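Local coordinates for four helix bundle protein (Bacteroides thetaiotaomicron VPI-5482, PDB 2RLD), which is of unknown function but belongs to the 23S rRNA-intervening sequence protein family of four-helix bundles and binds calcium in the crystal, at residues C[43-48]-C[77-82]; C[71-76]-C[106-111]. All coordinates share one frame; numbering follows the deposited sequence.

Interaction 1 of 2, residues C[43-48]-C[77-82]; sequences LRSGTS and NETEYW. With EDO (1,2-ethanediol), chain S.
Gly-46 and Thr-79 bring their CA atoms to 5.5 Å where two helices that run in roughly opposite senses, 141° between their N-to-C directions, approach to 8.3 Å between segment axes. CG2 of Thr-79 rests 4.1 Å from Gly-46 CA. Beside it, Ser-45 OG donates a hydrogen bond of 2.9 Å to Thr-79 OG1; chi1 of Ser-45, 68°, sets OG between backbone N and carbonyl carbon. Thr-79 OG1 in turn bonds to Glu-75 O, so the small buried hydroxyl pair is tied back to the helix backbone. Glu-78 lies extended alongside, its CD 3.9 Å from Ser-45 CB. Its OE2 accepts the indole N-H of Trp-82 through the anti lone pair, in the ring plane, with NE1 to OE2 at 2.8 Å and nearly straight (170°). An alanine at Glu-78 would probably leave Trp-82 NE1 without this acceptor and open a gap beside Ser-45 CB. An ethanediol, probably from the crystallisation liquor, is hydrogen-bonded to Thr-47 OG1 and Ser-48 OG on helix 38-57. In this core packing of the four-helix bundle, Phe-18 of helix 7-32 also touches Thr-79, while the second subunit packs Ala-51 on Trp-82.

Interaction 2 of 2, residues C[71-76]-C[106-111]; sequences IALKEA and EINKLL
The carboxamide of Asn-108 receives a methyl of Leu-73 on one face, CD1 standing almost directly above CG at 4.1 Å. Ala-76 CB lies beyond the rim of the same group, raised toward that same face and also 4.1 Å from Asn-108 CG. The side chains of Leu-73 and Asn-108 cross at about a right angle, so the leucine presents a methyl end to the flat amide instead of lying along it. In Leu-73, chi1 (-178°) puts CG anti to the backbone N, and chi2 then turns CD1 to Asn-108, although the CB does not point at the opposing helix.

One turn further on, Leu-111 reaches across with CD1, which settles against the backbone of helix 62-88, 3.7 Å from Leu-73 N and 4.0 Å from Ala-72 CB. Ala-72 and Ala-76 both aim their CB atoms at helix 94-116. The segment axes approach to 9.6 Å, inclined at 157° between N-to-C directions. The contact is held by van der Waals packing that includes the amide of Asn-108. It pairs two consecutive antiparallel helices of the bundle. Val-11 of helix 7-32 and Leu-69 of helix 62-88 also pack on Leu-111, while Gln-58 of the second subunit touches Leu-73.

Interactions 1 and 2 use successive turns of helix 62-88, with centres 10 Å apart; this helix presents different sides to helices 38-57 and 94-116, and both of its segments touch each of them. Glu-75, on the 71-76 segment, packs against 43-48: its OE1 comes within 3.5 Å of Ser-45 CA, and its CD lies 3.7 Å from Ser-48 CB. Both contacts also touch the second subunit. Neither contact supplies a calcium ligand. The calcium ion, bound through Asp-5, Asp-8 and Asn-9, lies about 12 Å from the side chain of Leu-111, while Asp-103, a ligand of a second calcium absent from this chain, is about 9 Å from the side chain of Thr-79.

Interaction 1 of 2, residues C[43-48]-C[77-82]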
loop_
_atom_site.group_PDB
_atom_site.type_symbol
_atom_site.label_atom_id
_atom_site.label_comp_id
_atom_site.label_asym_id
_atom_site.label_seq_id
_atom_site.Cartn_x
_atom_site.Cartn_y
_atom_site.Cartn_z
ATOM N N LEU C 43 -2.904 12.300 -5.041
ATOM C CA LEU C 43 -4.127 11.822 -5.679
ATOM C C LEU C 43 -5.027 11.166 -4.648
ATOM O O LEU C 43 -6.226 11.438 -4.580
ATOM C CB LEU C 43 -3.792 10.816 -6.775
ATOM C CG LEU C 43 -5.007 10.175 -7.449
ATOM C CD1 LEU C 43 -5.891 11.206 -8.155
ATOM C CD2 LEU C 43 -4.498 9.092 -8.416
ATOM N N ARG C 44 -4.430 10.329 -3.809
ATOM C CA ARG C 44 -5.175 9.642 -2.764
ATOM C C ARG C 44 -5.724 10.597 -1.700
ATOM O O ARG C 44 -6.932 10.587 -1.399
ATOM C CB ARG C 44 -4.310 8.566 -2.105
ATOM C CG ARG C 44 -5.048 7.741 -1.046
ATOM N N SER C 45 -4.871 11.436 -1.130
ATOM C CA SER C 45 -5.321 12.295 -0.054
ATOM C C SER C 45 -6.319 13.323 -0.571
ATOM O O SER C 45 -7.358 13.522 0.042
ATOM C CB SER C 45 -4.142 12.944 0.701
ATOM O OG SER C 45 -3.420 13.901 -0.059
ATOM N N GLY C 46 -6.060 13.886 -1.745
ATOM C CA GLY C 46 -6.873 14.987 -2.267
ATOM C C GLY C 46 -8.274 14.538 -2.660
ATOM O O GLY C 46 -9.235 15.286 -2.517
ATOM N N THR C 47 -8.388 13.330 -3.187
ATOM C CA THR C 47 -9.700 12.791 -3.566
ATOM C C THR C 47 -10.429 12.152 -2.395
ATOM O O THR C 47 -11.675 12.048 -2.401
ATOM C CB THR C 47 -9.583 11.761 -4.752
ATOM O OG1 THR C 47 -8.772 10.665 -4.329
ATOM C CG2 THR C 47 -9.017 12.447 -6.010
ATOM N N SER C 48 -9.688 11.796 -1.343
ATOM C CA SER C 48 -10.273 11.158 -0.154
ATOM C C SER C 48 -11.028 12.163 0.729
ATOM O O SER C 48 -11.870 11.764 1.534
ATOM C CB SER C 48 -9.209 10.435 0.668
ATOM O OG SER C 48 -8.669 9.313 -0.037
ATOM N N ASN C 77 -5.418 18.193 5.319
ATOM C CA ASN C 77 -4.124 18.570 5.845
ATOM C C ASN C 77 -2.986 17.815 5.209
ATOM O O ASN C 77 -1.954 18.422 4.884
ATOM C CB ASN C 77 -4.090 18.439 7.350
ATOM C CG ASN C 77 -4.615 19.664 8.013
ATOM O OD1 ASN C 77 -3.890 20.656 8.133
ATOM N ND2 ASN C 77 -5.880 19.636 8.415
ATOM N N GLU C 78 -3.171 16.521 4.962
ATOM C CA GLU C 78 -2.111 15.770 4.260
ATOM C C GLU C 78 -1.898 16.320 2.848
ATOM O O GLU C 78 -0.757 16.467 2.383
ATOM C CB GLU C 78 -2.432 14.280 4.211
ATOM C CG GLU C 78 -1.235 13.504 3.683
ATOM C CD GLU C 78 -1.482 12.042 3.437
ATOM O OE1 GLU C 78 -2.385 11.462 4.082
ATOM O OE2 GLU C 78 -0.749 11.478 2.591
ATOM N N THR C 79 -2.991 16.644 2.184
ATOM C CA THR C 79 -2.938 17.186 0.820
ATOM C C THR C 79 -2.128 18.491 0.836
ATOM O O THR C 79 -1.319 18.732 -0.047
ATOM C CB THR C 79 -4.370 17.433 0.268
ATOM O OG1 THR C 79 -5.101 16.193 0.222
ATOM C CG2 THR C 79 -4.331 18.053 -1.132
ATOM N N GLU C 80 -2.373 19.324 1.838
ATOM C CA GLU C 80 -1.644 20.603 1.999
ATOM C C GLU C 80 -0.141 20.368 2.195
ATOM O O GLU C 80 0.688 21.115 1.691
ATOM C CB GLU C 80 -2.314 21.421 3.110
ATOM C CG GLU C 80 -3.652 21.996 2.581
ATOM C CD GLU C 80 -4.789 22.054 3.588
ATOM O OE1 GLU C 80 -4.527 21.944 4.805
ATOM O OE2 GLU C 80 -5.956 22.192 3.138
ATOM N N TYR C 81 0.202 19.310 2.914
ATOM C CA TYR C 81 1.600 18.896 3.066
ATOM C C TYR C 81 2.197 18.586 1.707
ATOM O O TYR C 81 3.257 19.107 1.343
ATOM C CB TYR C 81 1.686 17.648 3.965
ATOM C CG TYR C 81 3.065 16.960 3.989
ATOM C CD1 TYR C 81 4.094 17.430 4.777
ATOM C CD2 TYR C 81 3.290 15.833 3.229
ATOM C CE1 TYR C 81 5.348 16.784 4.790
ATOM C CE2 TYR C 81 4.536 15.189 3.208
ATOM C CZ TYR C 81 5.556 15.679 3.982
ATOM O OH TYR C 81 6.757 14.998 3.989
ATOM N N TRP C 82 1.516 17.739 0.941
ATOM C CA TRP C 82 2.066 17.360 -0.379
ATOM C C TRP C 82 2.171 18.584 -1.288
ATOM O O TRP C 82 3.169 18.736 -2.002
ATOM C CB TRP C 82 1.258 16.226 -1.065
ATOM C CG TRP C 82 1.357 14.914 -0.327
ATOM C CD1 TRP C 82 0.355 14.259 0.354
ATOM C CD2 TRP C 82 2.538 14.125 -0.162
ATOM N NE1 TRP C 82 0.860 13.098 0.921
ATOM C CE2 TRP C 82 2.193 13.005 0.631
ATOM C CE3 TRP C 82 3.869 14.265 -0.605
ATOM C CZ2 TRP C 82 3.116 12.035 0.984
ATOM C CZ3 TRP C 82 4.775 13.281 -0.278
ATOM C CH2 TRP C 82 4.396 12.183 0.526
HETATM C C1 EDO S . -11.465 7.403 -1.683
HETATM O O1 EDO S . -10.983 7.891 -0.418
HETATM C C2 EDO S . -11.078 8.381 -2.792
HETATM O O2 EDO S . -9.643 8.498 -2.902
#

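Interaction 2 of 2, residues C[71-76]-C[106-111]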
loop_
_atom_site.group_PDB
_atom_site.type_symbol
_atom_site.label_atom_id
_atom_site.label_comp_id
_atom_site.label_asym_id
_atom_site.label_seq_id
_atom_site.Cartn_x
_atom_site.Cartn_y
_atom_site.Cartn_z
ATOM N N ILE C 71 -11.871 12.892 9.637
ATOM C CA ILE C 71 -11.022 12.180 8.662
ATOM C C ILE C 71 -10.872 12.991 7.359
ATOM O O ILE C 71 -9.768 13.077 6.808
ATOM C CB ILE C 71 -11.553 10.776 8.320
ATOM C CG1 ILE C 71 -11.666 9.903 9.574
ATOM C CG2 ILE C 71 -10.617 10.069 7.302
ATOM C CD1 ILE C 71 -12.417 8.590 9.316
ATOM N N ALA C 72 -11.946 13.640 6.901
ATOM C CA ALA C 72 -11.849 14.563 5.739
ATOM C C ALA C 72 -10.835 15.684 6.002
ATOM O O ALA C 72 -10.008 16.020 5.150
ATOM C CB ALA C 72 -13.226 15.171 5.416
ATOM N N LEU C 73 -10.891 16.242 7.215
ATOM C CA LEU C 73 -9.951 17.288 7.594
ATOM C C LEU C 73 -8.489 16.791 7.596
ATOM O O LEU C 73 -7.560 17.518 7.220
ATOM C CB LEU C 73 -10.315 17.815 8.975
ATOM C CG LEU C 73 -9.451 18.944 9.511
ATOM C CD1 LEU C 73 -9.370 20.091 8.498
ATOM C CD2 LEU C 73 -10.013 19.395 10.855
ATOM N N LYS C 74 -8.302 15.554 8.038
ATOM C CA LYS C 74 -6.986 14.931 8.044
ATOM C C LYS C 74 -6.442 14.866 6.638
ATOM O O LYS C 74 -5.261 15.173 6.367
ATOM C CB LYS C 74 -7.086 13.516 8.584
ATOM C CG LYS C 74 -5.760 12.761 8.640
ATOM C CD LYS C 74 -5.926 11.406 9.329
ATOM C CE LYS C 74 -6.676 10.371 8.447
ATOM N NZ LYS C 74 -5.761 9.815 7.401
ATOM N N GLU C 75 -7.312 14.425 5.748
ATOM C CA GLU C 75 -6.947 14.261 4.331
ATOM C C GLU C 75 -6.640 15.623 3.683
ATOM O O GLU C 75 -5.694 15.758 2.899
ATOM C CB GLU C 75 -8.053 13.505 3.593
ATOM C CG GLU C 75 -8.280 12.056 4.053
ATOM C CD GLU C 75 -7.142 11.086 3.724
ATOM O OE1 GLU C 75 -6.071 11.496 3.233
ATOM O OE2 GLU C 75 -7.354 9.871 3.939
ATOM N N ALA C 76 -7.404 16.646 4.037
ATOM C CA ALA C 76 -7.126 18.025 3.592
ATOM C C ALA C 76 -5.741 18.484 4.064
ATOM O O ALA C 76 -4.967 19.058 3.285
ATOM C CB ALA C 76 -8.208 18.970 4.102
ATOM N N GLU C 106 -9.794 26.488 1.969
ATOM C CA GLU C 106 -11.222 26.812 2.057
ATOM C C GLU C 106 -12.000 25.629 2.623
ATOM O O GLU C 106 -12.911 25.812 3.409
ATOM C CB GLU C 106 -11.768 27.205 0.680
ATOM C CG GLU C 106 -13.257 27.460 0.632
ATOM C CD GLU C 106 -13.747 27.843 -0.766
ATOM O OE1 GLU C 106 -13.162 27.370 -1.775
ATOM O OE2 GLU C 106 -14.715 28.632 -0.854
ATOM N N ILE C 107 -11.656 24.408 2.196
ATOM C CA ILE C 107 -12.311 23.200 2.697
ATOM C C ILE C 107 -11.980 22.958 4.171
ATOM O O ILE C 107 -12.874 22.601 4.959
ATOM C CB ILE C 107 -11.976 21.955 1.800
ATOM C CG1 ILE C 107 -12.660 22.094 0.438
ATOM C CG2 ILE C 107 -12.344 20.629 2.483
ATOM C CD1 ILE C 107 -12.170 21.109 -0.592
ATOM N N ASN C 108 -10.717 23.166 4.552
ATOM C CA ASN C 108 -10.332 23.111 5.966
ATOM C C ASN C 108 -11.261 23.949 6.850
ATOM O O ASN C 108 -11.749 23.502 7.890
ATOM C CB ASN C 108 -8.925 23.657 6.169
ATOM C CG ASN C 108 -7.850 22.694 5.755
ATOM O OD1 ASN C 108 -7.993 21.972 4.782
ATOM N ND2 ASN C 108 -6.742 22.689 6.502
ATOM N N LYS C 109 -11.479 25.181 6.411
ATOM C CA LYS C 109 -12.199 26.184 7.191
ATOM C C LYS C 109 -13.648 25.736 7.414
ATOM O O LYS C 109 -14.175 25.804 8.531
ATOM C CB LYS C 109 -12.149 27.494 6.421
ATOM C CG LYS C 109 -12.817 28.673 7.083
ATOM C CD LYS C 109 -12.770 29.896 6.176
ATOM C CE LYS C 109 -13.394 29.616 4.817
ATOM N NZ LYS C 109 -14.169 30.766 4.294
ATOM N N LEU C 110 -14.281 25.256 6.347
ATOM C CA LEU C 110 -15.669 24.825 6.428
ATOM C C LEU C 110 -15.799 23.567 7.310
ATOM O O LEU C 110 -16.705 23.468 8.170
ATOM C CB LEU C 110 -16.202 24.564 5.018
ATOM C CG LEU C 110 -16.220 25.798 4.103
ATOM C CD1 LEU C 110 -16.480 25.438 2.624
ATOM C CD2 LEU C 110 -17.255 26.783 4.623
ATOM N N LEU C 111 -14.881 22.613 7.121
ATOM C CA LEU C 111 -14.908 21.403 7.953
ATOM C C LEU C 111 -14.745 21.731 9.432
ATOM O O LEU C 111 -15.458 21.199 10.288
ATOM C CB LEU C 111 -13.840 20.409 7.523
ATOM C CG LEU C 111 -14.028 19.791 6.140
ATOM C CD1 LEU C 111 -12.732 19.094 5.739
ATOM C CD2 LEU C 111 -15.200 18.817 6.135
#